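Local coordinates for eEF1A lysine and N-terminal methyltransferase (Homo sapiens, PDB 5WCJ), which methylates the elongation factor eEF1A at its N-terminal glycine through this C-terminal methyltransferase domain, and at a lysine through the enzyme's N-terminal domain, at residues A[51-61]-A[86-94]. Residues are numbered along the deposited sequence; the frame is centred on the assembly and turned at random.
With SAH (S-adenosyl-L-homocysteine), chain F.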
ATOM      1  N   LEU A  51      -6.059  -6.476   5.126  1.00 24.76           N
ATOM      2  CA  LEU A  51      -6.218  -7.491   4.033  1.00 26.20           C
ATOM      3  C   LEU A  51      -7.514  -7.364   3.265  1.00 25.42           C
ATOM      4  O   LEU A  51      -7.530  -7.572   2.038  1.00 26.76           O
ATOM      5  CB  LEU A  51      -6.115  -8.908   4.594  1.00 27.65           C
ATOM      6  CG  LEU A  51      -6.084 -10.069   3.597  1.00 28.81           C
ATOM      7  CD1 LEU A  51      -4.798 -10.028   2.790  1.00 29.15           C
ATOM      8  CD2 LEU A  51      -6.217 -11.391   4.359  1.00 30.00           C
ATOM      9  N   GLY A  52      -8.604  -7.069   3.972  1.00 28.52           N
ATOM     10  CA  GLY A  52      -9.963  -7.204   3.443  1.00 30.52           C
ATOM     11  C   GLY A  52     -10.144  -8.604   2.869  1.00 29.93           C
ATOM     12  O   GLY A  52      -9.686  -9.583   3.461  1.00 29.25           O
ATOM     13  N   GLY A  53     -10.748  -8.670   1.688  1.00 29.21           N
ATOM     14  CA  GLY A  53     -10.866  -9.921   0.942  1.00 29.00           C
ATOM     15  C   GLY A  53      -9.592 -10.410   0.264  1.00 27.56           C
ATOM     16  O   GLY A  53      -9.606 -11.482  -0.334  1.00 27.71           O
ATOM     17  N   GLY A  54      -8.510  -9.621   0.334  1.00 26.15           N
ATOM     18  CA  GLY A  54      -7.213  -9.990  -0.225  1.00 26.86           C
ATOM     19  C   GLY A  54      -6.968  -9.500  -1.651  1.00 25.54           C
ATOM     20  O   GLY A  54      -5.867  -9.677  -2.183  1.00 26.21           O
ATOM     21  N   SER A  55      -7.957  -8.853  -2.247  1.00 25.98           N
ATOM     22  CA  SER A  55      -7.872  -8.513  -3.665  1.00 29.41           C
ATOM     23  C   SER A  55      -6.732  -7.538  -3.995  1.00 27.98           C
ATOM     24  O   SER A  55      -6.121  -7.658  -5.059  1.00 25.74           O
ATOM     25  CB  SER A  55      -9.200  -7.975  -4.187  1.00 32.51           C
ATOM     26  OG  SER A  55      -9.499  -6.740  -3.590  1.00 37.91           O
ATOM     27  N   LEU A  56      -6.437  -6.587  -3.102  1.00 26.00           N
ATOM     28  CA  LEU A  56      -5.373  -5.594  -3.364  1.00 25.67           C
ATOM     29  C   LEU A  56      -3.985  -6.244  -3.403  1.00 24.68           C
ATOM     30  O   LEU A  56      -3.291  -6.143  -4.403  1.00 26.62           O
ATOM     31  CB  LEU A  56      -5.441  -4.407  -2.376  1.00 26.64           C
ATOM     32  CG  LEU A  56      -4.285  -3.401  -2.416  1.00 29.63           C
ATOM     33  CD1 LEU A  56      -4.253  -2.727  -3.770  1.00 29.65           C
ATOM     34  CD2 LEU A  56      -4.405  -2.349  -1.294  1.00 31.00           C
ATOM     35  N   PRO A  57      -3.571  -6.935  -2.324  1.00 24.93           N
ATOM     36  CA  PRO A  57      -2.268  -7.593  -2.415  1.00 25.81           C
ATOM     37  C   PRO A  57      -2.236  -8.717  -3.478  1.00 25.26           C
ATOM     38  O   PRO A  57      -1.195  -8.961  -4.095  1.00 25.34           O
ATOM     39  CB  PRO A  57      -2.057  -8.158  -0.994  1.00 26.41           C
ATOM     40  CG  PRO A  57      -3.409  -8.195  -0.365  1.00 26.24           C
ATOM     41  CD  PRO A  57      -4.181  -7.094  -0.985  1.00 26.66           C
ATOM     42  N   LEU A  58      -3.361  -9.390  -3.692  1.00 24.74           N
ATOM     43  CA  LEU A  58      -3.417 -10.443  -4.738  1.00 27.53           C
ATOM     44  C   LEU A  58      -3.217  -9.870  -6.134  1.00 27.98           C
ATOM     45  O   LEU A  58      -2.518 -10.491  -6.980  1.00 27.62           O
ATOM     46  CB  LEU A  58      -4.716 -11.216  -4.689  1.00 28.67           C
ATOM     47  CG  LEU A  58      -4.810 -12.479  -5.546  1.00 33.03           C
ATOM     48  CD1 LEU A  58      -3.686 -13.445  -5.213  1.00 34.53           C
ATOM     49  CD2 LEU A  58      -6.171 -13.119  -5.312  1.00 34.75           C
ATOM     50  N   PHE A  59      -3.769  -8.686  -6.365  1.00 27.83           N
ATOM     51  CA  PHE A  59      -3.586  -8.017  -7.657  1.00 28.26           C
ATOM     52  C   PHE A  59      -2.114  -7.690  -7.890  1.00 27.57           C
ATOM     53  O   PHE A  59      -1.578  -7.953  -8.973  1.00 27.40           O
ATOM     54  CB  PHE A  59      -4.411  -6.746  -7.772  1.00 30.45           C
ATOM     55  CG  PHE A  59      -4.287  -6.066  -9.112  1.00 31.72           C
ATOM     56  CD1 PHE A  59      -3.229  -5.189  -9.384  1.00 32.92           C
ATOM     57  CD2 PHE A  59      -5.230  -6.305 -10.106  1.00 36.80           C
ATOM     58  CE1 PHE A  59      -3.121  -4.552 -10.628  1.00 36.59           C
ATOM     59  CE2 PHE A  59      -5.128  -5.668 -11.341  1.00 37.38           C
ATOM     60  CZ  PHE A  59      -4.074  -4.797 -11.601  1.00 37.09           C
ATOM     61  N   VAL A  60      -1.452  -7.138  -6.880  1.00 24.16           N
ATOM     62  CA  VAL A  60      -0.050  -6.737  -7.024  1.00 25.38           C
ATOM     63  C   VAL A  60       0.802  -7.998  -7.225  1.00 26.33           C
ATOM     64  O   VAL A  60       1.658  -8.037  -8.102  1.00 27.78           O
ATOM     65  CB  VAL A  60       0.424  -5.901  -5.810  1.00 25.29           C
ATOM     66  CG1 VAL A  60       1.915  -5.631  -5.850  1.00 26.09           C
ATOM     67  CG2 VAL A  60      -0.369  -4.584  -5.759  1.00 25.65           C
ATOM     68  N   HIS A  61       0.566  -9.019  -6.412  1.00 25.15           N
ATOM     69  CA  HIS A  61       1.302 -10.288  -6.518  1.00 27.79           C
ATOM     70  C   HIS A  61       1.185 -10.854  -7.921  1.00 28.19           C
ATOM     71  O   HIS A  61       2.176 -11.249  -8.511  1.00 30.90           O
ATOM     72  CB  HIS A  61       0.749 -11.297  -5.520  1.00 29.12           C
ATOM     73  CG  HIS A  61       1.327 -12.668  -5.654  1.00 31.76           C
ATOM     74  ND1 HIS A  61       2.527 -13.027  -5.077  1.00 36.12           N
ATOM     75  CD2 HIS A  61       0.860 -13.774  -6.282  1.00 35.93           C
ATOM     76  CE1 HIS A  61       2.777 -14.299  -5.346  1.00 37.97           C
ATOM     77  NE2 HIS A  61       1.783 -14.775  -6.079  1.00 36.30           N
ATOM     78  N   PHE A  86     -11.607 -16.933  -1.455  1.00 25.65           N
ATOM     79  CA  PHE A  86     -11.327 -15.826  -2.369  1.00 25.46           C
ATOM     80  C   PHE A  86      -9.993 -15.926  -3.087  1.00 24.87           C
ATOM     81  O   PHE A  86      -9.502 -14.914  -3.609  1.00 26.21           O
ATOM     82  CB  PHE A  86     -11.470 -14.442  -1.677  1.00 27.25           C
ATOM     83  CG  PHE A  86     -12.716 -14.264  -0.861  1.00 30.30           C
ATOM     84  CD1 PHE A  86     -13.915 -14.863  -1.209  1.00 33.04           C
ATOM     85  CD2 PHE A  86     -12.699 -13.409   0.255  1.00 33.60           C
ATOM     86  CE1 PHE A  86     -15.055 -14.681  -0.439  1.00 34.24           C
ATOM     87  CE2 PHE A  86     -13.837 -13.216   1.021  1.00 33.95           C
ATOM     88  CZ  PHE A  86     -15.014 -13.864   0.679  1.00 34.53           C
ATOM     89  N   GLY A  87      -9.413 -17.123  -3.151  1.00 24.67           N
ATOM     90  CA  GLY A  87      -8.216 -17.373  -3.949  1.00 26.33           C
ATOM     91  C   GLY A  87      -6.919 -16.775  -3.443  1.00 27.35           C
ATOM     92  O   GLY A  87      -5.929 -16.739  -4.172  1.00 27.25           O
ATOM     93  N   PHE A  88      -6.918 -16.306  -2.199  1.00 27.92           N
ATOM     94  CA  PHE A  88      -5.728 -15.768  -1.602  1.00 29.45           C
ATOM     95  C   PHE A  88      -4.793 -16.900  -1.170  1.00 31.62           C
ATOM     96  O   PHE A  88      -5.244 -17.943  -0.703  1.00 32.57           O
ATOM     97  CB  PHE A  88      -6.082 -14.889  -0.401  1.00 29.23           C
ATOM     98  CG  PHE A  88      -4.911 -14.115   0.092  1.00 28.95           C
ATOM     99  CD1 PHE A  88      -4.518 -12.962  -0.565  1.00 27.41           C
ATOM    100  CD2 PHE A  88      -4.136 -14.600   1.136  1.00 29.16           C
ATOM    101  CE1 PHE A  88      -3.397 -12.278  -0.147  1.00 27.61           C
ATOM    102  CE2 PHE A  88      -3.009 -13.911   1.553  1.00 30.58           C
ATOM    103  CZ  PHE A  88      -2.644 -12.754   0.906  1.00 28.74           C
ATOM    104  N   SER A  89      -3.494 -16.709  -1.336  1.00 29.81           N
ATOM    105  CA  SER A  89      -2.531 -17.660  -0.780  1.00 33.03           C
ATOM    106  C   SER A  89      -1.229 -16.968  -0.469  1.00 31.76           C
ATOM    107  O   SER A  89      -0.925 -15.921  -1.024  1.00 32.65           O
ATOM    108  CB  SER A  89      -2.273 -18.827  -1.753  1.00 34.63           C
ATOM    109  OG  SER A  89      -1.713 -18.315  -2.940  1.00 36.82           O
ATOM    110  N   GLN A  90      -0.492 -17.555   0.454  1.00 31.82           N
ATOM    111  CA  GLN A  90       0.825 -17.091   0.817  1.00 31.14           C
ATOM    112  C   GLN A  90       1.839 -17.874   0.057  1.00 33.87           C
ATOM    113  O   GLN A  90       1.562 -19.009  -0.362  1.00 33.12           O
ATOM    114  CB  GLN A  90       1.025 -17.245   2.310  1.00 29.78           C
ATOM    115  CG  GLN A  90       0.070 -16.329   3.067  1.00 30.68           C
ATOM    116  CD  GLN A  90       0.332 -16.337   4.545  1.00 30.80           C
ATOM    117  OE1 GLN A  90       1.387 -15.901   4.973  1.00 30.01           O
ATOM    118  NE2 GLN A  90      -0.626 -16.837   5.326  1.00 33.30           N
ATOM    119  N   SER A  91       3.000 -17.257  -0.122  1.00 32.78           N
ATOM    120  CA  SER A  91       4.127 -17.834  -0.871  1.00 35.61           C
ATOM    121  C   SER A  91       5.404 -17.166  -0.423  1.00 33.95           C
ATOM    122  O   SER A  91       5.369 -16.296   0.457  1.00 32.61           O
ATOM    123  CB  SER A  91       3.926 -17.611  -2.382  1.00 37.25           C
ATOM    124  OG  SER A  91       4.028 -16.230  -2.722  1.00 38.87           O
ATOM    125  N   ASP A  92       6.524 -17.538  -1.040  1.00 33.90           N
ATOM    126  CA  ASP A  92       7.811 -16.868  -0.793  1.00 37.31           C
ATOM    127  C   ASP A  92       7.779 -15.341  -1.002  1.00 35.29           C
ATOM    128  O   ASP A  92       8.457 -14.612  -0.297  1.00 40.07           O
ATOM    129  CB  ASP A  92       8.904 -17.471  -1.689  1.00 40.37           C
ATOM    130  N   ARG A  93       6.964 -14.884  -1.945  1.00 33.65           N
ATOM    131  CA  ARG A  93       6.774 -13.459  -2.248  1.00 33.50           C
ATOM    132  C   ARG A  93       5.564 -12.781  -1.581  1.00 29.26           C
ATOM    133  O   ARG A  93       5.344 -11.605  -1.831  1.00 31.13           O
ATOM    134  CB  ARG A  93       6.541 -13.282  -3.757  1.00 34.37           C
ATOM    135  CG  ARG A  93       7.659 -13.750  -4.653  1.00 36.57           C
ATOM    136  CD  ARG A  93       7.484 -13.214  -6.068  1.00 37.13           C
ATOM    137  NE  ARG A  93       6.269 -13.670  -6.769  1.00 36.39           N
ATOM    138  CZ  ARG A  93       5.259 -12.903  -7.206  1.00 38.42           C
ATOM    139  NH1 ARG A  93       5.210 -11.576  -7.003  1.00 35.12           N
ATOM    140  NH2 ARG A  93       4.263 -13.473  -7.871  1.00 38.32           N
ATOM    141  N   MET A  94       4.724 -13.515  -0.870  1.00 27.79           N
ATOM    142  CA  MET A  94       3.599 -12.880  -0.155  1.00 30.68           C
ATOM    143  C   MET A  94       3.361 -13.551   1.166  1.00 29.60           C
ATOM    144  O   MET A  94       2.968 -14.732   1.219  1.00 28.19           O
ATOM    145  CB  MET A  94       2.312 -12.884  -0.966  1.00 32.58           C
ATOM    146  CG  MET A  94       1.195 -12.069  -0.272  1.00 35.37           C
ATOM    147  SD  MET A  94       0.165 -11.273  -1.483  1.00 36.88           S
ATOM    148  CE  MET A  94      -0.382 -12.637  -2.495  1.00 37.48           C
TER
HETATM  149  CG  SAH F 705     -10.163  -3.265   3.441  1.00 44.64           C
HETATM  150  SD  SAH F 705     -11.037  -3.961   4.871  1.00 41.53           S
HETATM  151  C5' SAH F 705     -10.146  -3.266   6.288  1.00 33.07           C
HETATM  152  C4' SAH F 705      -9.192  -4.317   6.820  1.00 29.35           C
HETATM  153  O4' SAH F 705      -8.387  -3.720   7.866  1.00 26.67           O
HETATM  154  C3' SAH F 705      -9.906  -5.525   7.455  1.00 28.11           C
HETATM  155  O3' SAH F 705      -9.324  -6.734   6.981  1.00 28.92           O
HETATM  156  C2' SAH F 705      -9.638  -5.331   8.953  1.00 26.55           C
HETATM  157  O2' SAH F 705      -9.559  -6.517   9.735  1.00 25.49           O
HETATM  158  C1' SAH F 705      -8.260  -4.689   8.882  1.00 24.63           C
HETATM  159  N9  SAH F 705      -7.829  -3.999  10.095  1.00 23.47           N
HETATM  160  C8  SAH F 705      -8.597  -3.229  10.932  1.00 26.13           C
HETATM  161  N7  SAH F 705      -7.924  -2.666  11.906  1.00 24.69           N
HETATM  162  C5  SAH F 705      -6.624  -3.094  11.696  1.00 22.16           C
HETATM  163  C6  SAH F 705      -5.420  -2.835  12.371  1.00 24.43           C
HETATM  164  N6  SAH F 705      -5.326  -2.023  13.456  1.00 24.83           N
HETATM  165  N1  SAH F 705      -4.302  -3.430  11.909  1.00 23.11           N
HETATM  166  C2  SAH F 705      -4.387  -4.240  10.841  1.00 24.58           C
HETATM  167  N3  SAH F 705      -5.464  -4.544  10.109  1.00 22.08           N
HETATM  168  C4  SAH F 705      -6.556  -3.929  10.588  1.00 23.61           C
HETATM  169  O   HOH W   1      -8.493 -12.472  -2.605  1.00 32.79           O
HETATM  170  O   HOH W   2       4.052 -10.697  -4.101  1.00 38.06           O
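The ring of F88 is the large bump of 86-94, and L51, G54, P57 and L58 make the hollow that takes it. L51 CD1 lies over one face, 4.2 Å from the ring centroid, while P57 CG stands 4.1 Å from F88 CE1. G54 forms the floor: a CB there would clash with F88 CD1, and the backbone has a positive phi that other residues would find strained. The compact, puckered proline ring, in the first turn of helix 55-63, gives an apolar wall. L58 flanks the F88 ring, its CD2 resting 3.8 Å from G87 O. Farther along, M94, bent at chi2 (146°), sets SD against P57 CB and CE 3.5 Å from H61 CB; flexible and unbranched, methionine suits this kinked course. These pieces belong to a Rossmann-like methyltransferase fold: 51-54 is the glycine-rich turn after the first strand, where G52 N bonds SAH O3', and 86-94 leads into edge strand 94-98. At the far end the R93 guanidinium stacks face to face on the imidazole of H61, planes 7° apart, and its NH2 donates in the guanidinium plane to H61 O (3.1 Å, 161°). NH1 serves S67 O, so an alanine in place of R93 would probably leave the carbonyls of H61 and S67 without these donors and the imidazole face without its lid. Water 1 donates to both G53 O and F86 O.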